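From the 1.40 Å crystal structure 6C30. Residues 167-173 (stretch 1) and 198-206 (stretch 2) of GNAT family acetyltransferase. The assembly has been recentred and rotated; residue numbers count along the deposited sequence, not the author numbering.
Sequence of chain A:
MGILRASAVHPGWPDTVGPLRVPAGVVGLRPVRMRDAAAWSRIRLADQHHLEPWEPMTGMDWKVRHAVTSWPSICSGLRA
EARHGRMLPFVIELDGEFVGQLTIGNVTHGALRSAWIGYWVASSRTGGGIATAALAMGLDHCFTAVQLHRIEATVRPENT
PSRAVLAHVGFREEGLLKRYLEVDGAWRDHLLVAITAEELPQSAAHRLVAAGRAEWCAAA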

# COMPACT_ATOMS: atom_id res chain seq x y z
N ALA A 167 13.15 -20.75 -10.75
CA ALA A 167 12.75 -21.56 -11.90
C ALA A 167 11.25 -21.45 -12.13
O ALA A 167 10.79 -21.42 -13.28
CB ALA A 167 13.16 -23.01 -11.69
N HIS A 168 10.49 -21.38 -11.05
CA HIS A 168 9.04 -21.36 -11.16
C HIS A 168 8.54 -20.20 -12.01
O HIS A 168 7.65 -20.38 -12.85
CB HIS A 168 8.39 -21.29 -9.78
CG HIS A 168 6.90 -21.28 -9.82
ND1 HIS A 168 6.14 -22.44 -9.82
CD2 HIS A 168 6.02 -20.26 -9.90
CE1 HIS A 168 4.86 -22.12 -9.88
NE2 HIS A 168 4.76 -20.81 -9.93
N VAL A 169 9.11 -19.01 -11.84
CA VAL A 169 8.61 -17.85 -12.57
C VAL A 169 9.19 -17.70 -13.97
O VAL A 169 8.72 -16.86 -14.74
CB VAL A 169 8.82 -16.53 -11.79
CG1 VAL A 169 8.11 -16.60 -10.45
CG2 VAL A 169 10.30 -16.22 -11.59
N GLY A 170 10.20 -18.49 -14.32
CA GLY A 170 10.70 -18.50 -15.69
C GLY A 170 12.18 -18.25 -15.89
O GLY A 170 12.65 -18.18 -17.03
N PHE A 171 12.94 -18.12 -14.81
CA PHE A 171 14.38 -17.93 -14.98
C PHE A 171 15.05 -19.18 -15.56
O PHE A 171 14.73 -20.31 -15.17
CB PHE A 171 15.04 -17.57 -13.64
CG PHE A 171 14.81 -16.14 -13.23
CD1 PHE A 171 15.64 -15.14 -13.71
CD2 PHE A 171 13.77 -15.80 -12.38
CE1 PHE A 171 15.43 -13.81 -13.35
CE2 PHE A 171 13.56 -14.48 -12.01
CZ PHE A 171 14.40 -13.48 -12.50
N ARG A 172 15.98 -18.95 -16.50
CA ARG A 172 16.80 -20.00 -17.11
C ARG A 172 18.19 -20.06 -16.49
O ARG A 172 18.81 -19.02 -16.31
CB ARG A 172 16.99 -19.75 -18.61
CG ARG A 172 15.73 -19.68 -19.44
CD ARG A 172 16.07 -19.19 -20.85
NE ARG A 172 16.22 -17.73 -20.90
CZ ARG A 172 17.38 -17.08 -20.85
NH1 ARG A 172 18.53 -17.74 -20.77
NH2 ARG A 172 17.38 -15.75 -20.89
N GLU A 173 18.71 -21.24 -16.22
CA GLU A 173 20.13 -21.35 -15.84
C GLU A 173 21.03 -20.99 -17.03
O GLU A 173 20.86 -21.55 -18.12
CB GLU A 173 20.47 -22.75 -15.35
CG GLU A 173 19.85 -23.10 -14.01
CD GLU A 173 20.28 -24.47 -13.51
OE1 GLU A 173 21.16 -25.09 -14.14
OE2 GLU A 173 19.74 -24.92 -12.48
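Stretch 2, residues 198-206: EELPQSAAH

What shapes do the two backbones bring to the contact? Stretch 1 is the end of one helix and the start of a strand: the helix runs through Ala167 and His168 toward Val169, Gly170 breaks it with a positive phi of 125° in a Schellman motif, and the chain is extended by Arg172 and Glu173. Stretch 2 enters as a 3-10 segment at Glu198 and Glu199, folds through a type I turn from Leu200 to Ser203, where Ser203 N bonds back to Leu200 O at 2.9 Å, and starts a helix at Ala204. A helix end therefore meets a helix beginning. The nearest CA atoms across the contact are those of Val169 and Ala205, 4.6 Å apart, and the order is reversed: Val169 lies by Ala205, while Arg172, further along, reaches back to Glu199.

How do the backbones touch at this closest point? The carbonyls of His168 and Val169, at the close of the first helix, face the opening turn of the second, whose early amides have no helical partners before them. Ala205 N donates to Val169 O at 3.1 Å, but the angle of 130° makes the bond weak. Just beside it, His168 O packs 3.2 Å from Ala204 CB, a tight contact with a small methyl. Val169 CB and Ala205 CB, 4.1 Å apart, add an apolar contact.

Why does glycine suit position 170? At its backbone angles a CB would be jammed against the carbonyl O of Val169, which alone calls for glycine. An ideal CB on Gly170 would also point toward stretch 2, and this modelled atom would lie 3.6 Å from Ser203 CB. Ser203 itself is occupied within its own stretch: in the p rotamer, its OG donates to Leu200 O at 2.7 Å and accepts from His206 N at 3.1 Å, capping the new helix and tying it to the preceding turn.

What holds the other end of the contact? Arg172 and Glu199 both point their CA-to-CB bonds toward the other stretch and meet in a salt bridge. Arg172 NE donates to Glu199 OE1 at 2.9 Å, and Arg172 NH2 donates to Glu199 OE2, also at 2.9 Å; a weak bond from Arg172 NE to Glu199 OE2 spans 3.0 Å. The carboxylate thus approaches the edge of the guanidinium with both oxygens. A water extends the link to the backbone, donating to Gly170 O at 2.7 Å and to Glu199 OE1 at 2.8 Å.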

# COMPACT_ATOMS: atom_id res chain seq x y z
N GLU A 198 11.73 -10.66 -24.23
CA GLU A 198 11.05 -11.49 -25.24
C GLU A 198 10.30 -12.67 -24.62
O GLU A 198 9.30 -13.13 -25.17
CB GLU A 198 12.06 -12.03 -26.27
CG GLU A 198 12.79 -10.96 -27.07
CD GLU A 198 14.11 -10.55 -26.44
OE1 GLU A 198 14.32 -10.87 -25.26
OE2 GLU A 198 14.93 -9.90 -27.13
N GLU A 199 10.77 -13.15 -23.47
CA GLU A 199 10.21 -14.33 -22.83
C GLU A 199 9.05 -14.02 -21.90
O GLU A 199 8.37 -14.93 -21.43
CB GLU A 199 11.28 -15.07 -22.03
CG GLU A 199 12.55 -15.38 -22.78
CD GLU A 199 13.59 -16.02 -21.89
OE1 GLU A 199 13.42 -17.21 -21.52
OE2 GLU A 199 14.58 -15.34 -21.55
N LEU A 200 8.83 -12.74 -21.62
CA LEU A 200 7.84 -12.39 -20.60
C LEU A 200 6.41 -12.87 -20.93
O LEU A 200 5.80 -13.52 -20.09
CB LEU A 200 7.83 -10.88 -20.35
CG LEU A 200 6.90 -10.49 -19.19
CD1 LEU A 200 7.38 -11.12 -17.90
CD2 LEU A 200 6.80 -8.98 -19.05
N PRO A 201 5.89 -12.60 -22.15
CA PRO A 201 4.50 -12.99 -22.42
C PRO A 201 4.16 -14.46 -22.19
O PRO A 201 3.07 -14.76 -21.73
CB PRO A 201 4.33 -12.65 -23.91
CG PRO A 201 5.27 -11.55 -24.14
CD PRO A 201 6.47 -11.88 -23.30
N GLN A 202 5.08 -15.36 -22.51
CA GLN A 202 4.82 -16.79 -22.37
C GLN A 202 5.25 -17.34 -21.01
O GLN A 202 5.20 -18.54 -20.76
CB GLN A 202 5.52 -17.57 -23.48
CG GLN A 202 4.78 -17.62 -24.81
CD GLN A 202 3.52 -18.46 -24.75
OE1 GLN A 202 2.41 -17.94 -24.82
NE2 GLN A 202 3.69 -19.77 -24.61
N SER A 203 5.70 -16.45 -20.12
CA SER A 203 6.27 -16.89 -18.85
C SER A 203 5.23 -17.08 -17.75
O SER A 203 4.18 -16.44 -17.75
CB SER A 203 7.33 -15.89 -18.36
OG SER A 203 6.72 -14.70 -17.89
N ALA A 204 5.55 -17.97 -16.81
CA ALA A 204 4.75 -18.13 -15.60
C ALA A 204 4.66 -16.80 -14.85
O ALA A 204 3.64 -16.52 -14.21
CB ALA A 204 5.34 -19.21 -14.71
N ALA A 205 5.71 -15.98 -14.92
CA ALA A 205 5.70 -14.68 -14.25
C ALA A 205 4.56 -13.80 -14.75
O ALA A 205 3.86 -13.16 -13.96
CB ALA A 205 7.03 -13.97 -14.44
N HIS A 206 4.38 -13.75 -16.07
CA HIS A 206 3.30 -12.96 -16.63
C HIS A 206 1.94 -13.52 -16.23
O HIS A 206 1.04 -12.76 -15.90
CB HIS A 206 3.40 -12.88 -18.15
CG HIS A 206 2.25 -12.18 -18.78
ND1 HIS A 206 2.08 -10.81 -18.72
CD2 HIS A 206 1.17 -12.65 -19.45
CE1 HIS A 206 0.97 -10.47 -19.34
NE2 HIS A 206 0.39 -11.57 -19.79
O HOH W 1 11.87 -18.43 -19.57